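Local atomic coordinates of PRD-containing transcription regulator (Lactobacillus casei, PDB entry 3NUF), a protein that probably regulates transcription through a PRD (PTS regulation domain), an all-helical module that in related regulators responds to the sugar phosphotransferase system. Residues V53-N56 and H57-M61; T29-V32 and N33-I36. All coordinates share one frame; numbering follows the deposited sequence. Where two conformers were deposited one is given.

Contact 1: residues V53-N56 and H57-M61; sequences VLTN and HLIEM. With EDO (1,2-ethanediol), chain F.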
loop_
_atom_site.group_PDB
_atom_site.type_symbol
_atom_site.label_atom_id
_atom_site.label_comp_id
_atom_site.label_asym_id
_atom_site.label_seq_id
_atom_site.Cartn_x
_atom_site.Cartn_y
_atom_site.Cartn_z
ATOM N N VAL A 53 -5.660 7.735 -2.362
ATOM C CA VAL A 53 -6.036 7.134 -1.097
ATOM C C VAL A 53 -5.006 6.100 -0.655
ATOM O O VAL A 53 -4.587 6.062 0.487
ATOM C CB VAL A 53 -7.461 6.543 -1.212
ATOM C CG1 VAL A 53 -7.859 5.797 0.024
ATOM C CG2 VAL A 53 -8.485 7.656 -1.464
ATOM N N LEU A 54 -4.537 5.322 -1.585
ATOM C CA LEU A 54 -3.455 4.346 -1.325
ATOM C C LEU A 54 -2.186 5.003 -0.847
ATOM O O LEU A 54 -1.542 4.609 0.139
ATOM C CB LEU A 54 -3.163 3.500 -2.560
ATOM C CG LEU A 54 -1.980 2.572 -2.451
ATOM C CD1 LEU A 54 -2.297 1.413 -1.485
ATOM C CD2 LEU A 54 -1.563 2.034 -3.853
ATOM N N THR A 55 -1.787 6.070 -1.540
ATOM C CA THR A 55 -0.567 6.787 -1.208
ATOM C C THR A 55 -0.628 7.323 0.189
ATOM O O THR A 55 0.337 7.237 0.944
ATOM C CB THR A 55 -0.283 7.923 -2.244
ATOM O OG1 THR A 55 -0.053 7.313 -3.492
ATOM C CG2 THR A 55 0.936 8.740 -1.857
ATOM N N ASN A 56 -1.752 7.926 0.576
ATOM C CA ASN A 56 -1.883 8.460 1.915
ATOM C C ASN A 56 -1.619 7.360 2.946
ATOM O O ASN A 56 -0.901 7.553 3.932
ATOM C CB ASN A 56 -3.291 9.102 2.116
ATOM C CG ASN A 56 -3.487 9.684 3.496
ATOM O OD1 ASN A 56 -2.996 10.768 3.774
ATOM N ND2 ASN A 56 -4.169 8.929 4.392
ATOM N N HIS A 57 -2.198 6.199 2.698
ATOM C CA HIS A 57 -2.045 5.099 3.653
ATOM C C HIS A 57 -0.613 4.553 3.650
ATOM O O HIS A 57 -0.053 4.253 4.717
ATOM C CB HIS A 57 -3.026 3.972 3.385
ATOM C CG HIS A 57 -3.032 2.954 4.477
ATOM N ND1 HIS A 57 -3.406 3.301 5.767
ATOM C CD2 HIS A 57 -2.604 1.668 4.527
ATOM C CE1 HIS A 57 -3.219 2.243 6.555
ATOM N NE2 HIS A 57 -2.746 1.238 5.829
ATOM N N LEU A 58 -0.021 4.440 2.470
ATOM C CA LEU A 58 1.369 3.970 2.382
ATOM C C LEU A 58 2.331 4.915 3.102
ATOM O O LEU A 58 3.241 4.485 3.822
ATOM C CB LEU A 58 1.817 3.736 0.959
ATOM C CG LEU A 58 1.191 2.591 0.184
ATOM C CD1 LEU A 58 1.552 2.710 -1.326
ATOM C CD2 LEU A 58 1.526 1.228 0.791
ATOM N N ILE A 59 2.132 6.214 2.953
ATOM C CA ILE A 59 2.936 7.180 3.694
ATOM C C ILE A 59 2.783 7.041 5.197
ATOM O O ILE A 59 3.789 7.089 5.935
ATOM C CB ILE A 59 2.625 8.607 3.219
ATOM C CG1 ILE A 59 3.178 8.774 1.794
ATOM C CG2 ILE A 59 3.235 9.670 4.147
ATOM C CD1 ILE A 59 2.705 10.088 1.058
ATOM N N GLU A 60 1.556 6.825 5.653
ATOM C CA GLU A 60 1.322 6.586 7.063
ATOM C C GLU A 60 2.047 5.328 7.578
ATOM O O GLU A 60 2.689 5.352 8.624
ATOM C CB GLU A 60 -0.191 6.485 7.326
ATOM C CG GLU A 60 -0.532 6.099 8.748
ATOM C CD GLU A 60 -2.039 5.847 8.956
ATOM O OE1 GLU A 60 -2.789 6.814 8.666
ATOM O OE2 GLU A 60 -2.466 4.721 9.371
HETATM N N MSE A 61 1.958 4.250 6.813
HETATM C CA MSE A 61 2.662 2.987 7.165
HETATM C C MSE A 61 4.182 3.170 7.192
HETATM O O MSE A 61 4.851 2.709 8.098
HETATM C CB MSE A 61 2.323 1.888 6.170
HETATM C CG MSE A 61 0.882 1.418 6.184
HETATM SE SE MSE A 61 0.473 0.137 4.801
HETATM C CE MSE A 61 1.730 -1.170 5.364
HETATM C C1 EDO F . 8.058 9.455 5.329
HETATM O O1 EDO F . 9.089 9.677 6.307
HETATM C C2 EDO F . 6.870 8.666 5.862
HETATM O O2 EDO F . 6.038 9.426 6.746
#

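Contact 2: residues T29-V32 and N33-I36; sequences TALV and NYVI. With EDO (1,2-ethanediol), chain G.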
loop_
_atom_site.group_PDB
_atom_site.type_symbol
_atom_site.label_atom_id
_atom_site.label_comp_id
_atom_site.label_asym_id
_atom_site.label_seq_id
_atom_site.Cartn_x
_atom_site.Cartn_y
_atom_site.Cartn_z
ATOM N N THR A 29 8.303 7.759 -2.613
ATOM C CA THR A 29 8.207 7.535 -4.050
ATOM C C THR A 29 8.524 6.091 -4.391
ATOM O O THR A 29 7.801 5.460 -5.130
ATOM C CB THR A 29 9.098 8.460 -4.860
ATOM O OG1 THR A 29 8.755 9.815 -4.522
ATOM C CG2 THR A 29 8.891 8.265 -6.385
ATOM N N ALA A 30 9.626 5.569 -3.827
ATOM C CA ALA A 30 10.012 4.183 -4.060
ATOM C C ALA A 30 8.907 3.206 -3.666
ATOM O O ALA A 30 8.588 2.262 -4.401
ATOM C CB ALA A 30 11.291 3.843 -3.307
ATOM N N LEU A 31 8.296 3.493 -2.523
ATOM C CA LEU A 31 7.241 2.584 -2.007
ATOM C C LEU A 31 5.980 2.617 -2.907
ATOM O O LEU A 31 5.443 1.561 -3.241
ATOM C CB LEU A 31 6.904 2.946 -0.553
ATOM C CG LEU A 31 5.804 2.119 0.102
ATOM C CD1 LEU A 31 6.146 0.631 0.074
ATOM C CD2 LEU A 31 5.581 2.591 1.551
ATOM N N VAL A 32 5.488 3.815 -3.230
ATOM C CA VAL A 32 4.353 3.897 -4.143
ATOM C C VAL A 32 4.651 3.203 -5.466
ATOM O O VAL A 32 3.825 2.425 -5.987
ATOM C CB VAL A 32 3.962 5.378 -4.358
ATOM C CG1 VAL A 32 2.874 5.492 -5.431
ATOM C CG2 VAL A 32 3.449 5.959 -3.096
ATOM N N ASN A 33 5.816 3.473 -6.061
ATOM C CA ASN A 33 6.190 2.806 -7.272
ATOM C C ASN A 33 6.160 1.279 -7.126
ATOM O O ASN A 33 5.678 0.546 -7.991
ATOM C CB ASN A 33 7.608 3.185 -7.697
ATOM C CG ASN A 33 7.761 4.608 -8.192
ATOM O OD1 ASN A 33 6.817 5.287 -8.456
ATOM N ND2 ASN A 33 9.022 5.029 -8.314
ATOM N N TYR A 34 6.750 0.782 -6.011
ATOM C CA TYR A 34 6.799 -0.656 -5.730
ATOM C C TYR A 34 5.399 -1.260 -5.680
ATOM O O TYR A 34 5.117 -2.317 -6.283
ATOM C CB TYR A 34 7.567 -0.920 -4.434
ATOM C CG TYR A 34 7.467 -2.308 -3.887
ATOM C CD1 TYR A 34 8.349 -3.284 -4.293
ATOM C CD2 TYR A 34 6.507 -2.651 -2.948
ATOM C CE1 TYR A 34 8.272 -4.552 -3.783
ATOM C CE2 TYR A 34 6.406 -3.934 -2.468
ATOM C CZ TYR A 34 7.303 -4.850 -2.893
ATOM O OH TYR A 34 7.238 -6.150 -2.392
ATOM N N VAL A 35 4.506 -0.596 -4.962
ATOM C CA VAL A 35 3.132 -1.109 -4.822
ATOM C C VAL A 35 2.382 -1.129 -6.176
ATOM O O VAL A 35 1.693 -2.106 -6.505
ATOM C CB VAL A 35 2.355 -0.404 -3.764
ATOM C CG1 VAL A 35 0.913 -0.912 -3.709
ATOM C CG2 VAL A 35 3.007 -0.637 -2.396
ATOM N N ILE A 36 2.548 -0.073 -6.962
ATOM C CA ILE A 36 1.913 -0.006 -8.289
ATOM C C ILE A 36 2.413 -1.176 -9.140
ATOM O O ILE A 36 1.634 -1.889 -9.788
ATOM C CB ILE A 36 2.198 1.332 -8.965
ATOM C CG1 ILE A 36 1.411 2.444 -8.282
ATOM C CG2 ILE A 36 1.830 1.245 -10.453
ATOM C CD1 ILE A 36 1.789 3.872 -8.737
HETATM C C1 EDO G . 9.865 -7.680 -2.843
HETATM O O1 EDO G . 8.495 -7.926 -3.168
HETATM C C2 EDO G . 10.134 -8.300 -1.499
HETATM O O2 EDO G . 10.638 -7.298 -0.606
#

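Contact 1: residues V53-N56 and H57-M61
Leu58 packs back on Leu54 one helical turn before it, and the contact runs through CB, CG and CD1 of its side chain. CB is 3.6 Å from Leu54 O. The first torsion, chi1 -68°, sets CG beside the backbone N and opposite the carbonyl carbon, which turns the branch point back along the helix, and CG comes to 3.4 Å from Leu54 O. Beyond it CD1 reaches CG of Leu54 at 3.7 Å, so that the methyl of one leucine rests against the branch point of the other as the two side chains cross obliquely. The same turn is closed by the backbone, Leu58 N giving its hydrogen to Leu54 O over 2.8 Å with an N-H...O angle of 164°. On the neighbouring face Ile59 repeats the scheme with Thr55. Its CG1 sits 3.3 Å from Thr55 O, and its terminal CD1 meets the Thr55 methyl CG2 at 3.7 Å. Thr55's own first torsion, chi1 -64°, presents CG2 to Ile59 and turns OG1 back to Leu51 O, a hydrogen bond that satisfies this buried hydroxyl. His57 and Glu60 close two more turns through backbone bonds to Val53 O and Asn56 O. The His57 ring goes on to meet that of His111 on helix 104-115, while Glu60 forms a salt bridge with Arg64 one turn further along its own helix. A 1,2-ethanediol, probably from the crystallisation liquor, makes a weak 3.3 Å bond from its O2 to Ile59 O. Helix 25-41 lies against Leu54, Thr55 and Leu58, helix 13-21 against Thr55 and Ile59, helix 84-97 against Leu58, and helix 104-115 against Leu54 and His57. Helix 48-67 is thus touched here by all four other helices, consistent with a core helix of the all-helical PRD.

Contact 2: residues T29-V32 and N33-I36
Asn33 turns the flat face of its amide to the Thr29 carbonyl oxygen, in one of four successive i to i+4 turns in helix 25-41 of this all-helical PRD bundle. Thr29 O stands above the amide, almost directly over CG at 3.2 Å, and neither OD1 nor ND2 is hydrogen-bonded to it. A chi1 of -70° places the amide there, beside its own backbone N. The amide and the Thr29 side chain run side by side in the same direction, and the methyl CG2 of Thr29 lies 3.8 Å from Asn33 ND2. With an alanine here, the flat amide facing Thr29 O would be gone, and the Thr29 methyl would probably lose its neighbour. Tyr34 extends outward to stack on His96. A 1,2-ethanediol, probably from the crystallisation liquor and also held by Gln92 and His96, brings O1 to the edge of the tyrosine ring, in plane, at a doubtful 2.3 Å from Tyr34 OH, which also has a weak bond to Gln92. The other bumps are aliphatic. Val35 fits CG2 into the hollow between Leu31 O, 3.4 Å away, and the Leu31 methyl CD1, and these two side chains also lie alongside each other. Helix 48-67 covers Val32 and Val35, whereas Val9 from a preceding loop touches both Asn33 and Ile36. Ile36 instead slants across Val32: its CG1 is 3.3 Å from Val32 O, and its terminal CD1 meets Val32 CG1 at 3.8 Å.

Overall arrangement
Contacts 1 and 2 are each local to one helix, and the two helices follow one another in the chain and pack together, with the contact centres about 11 Å apart. Val32 and Val35 of contact 2 meet Thr55, Leu54 and Leu58 of contact 1; there CD1 of Leu58 lies 3.8 Å from CG2 of Val35, joining both sets of aliphatic side chains in one apolar interface. Contact 1 lies nearer the centre of the chain, although Val53, Asn56 and Glu60 are exposed. Contact 2 is at most partly exposed, and its uncharged amide and phenol contrast with the charged Glu60-Arg64 pair beside contact 1. Helix 84-97 borders both contacts, whereas helix 13-21 touches contact 1 and N-terminal loops touch contact 2.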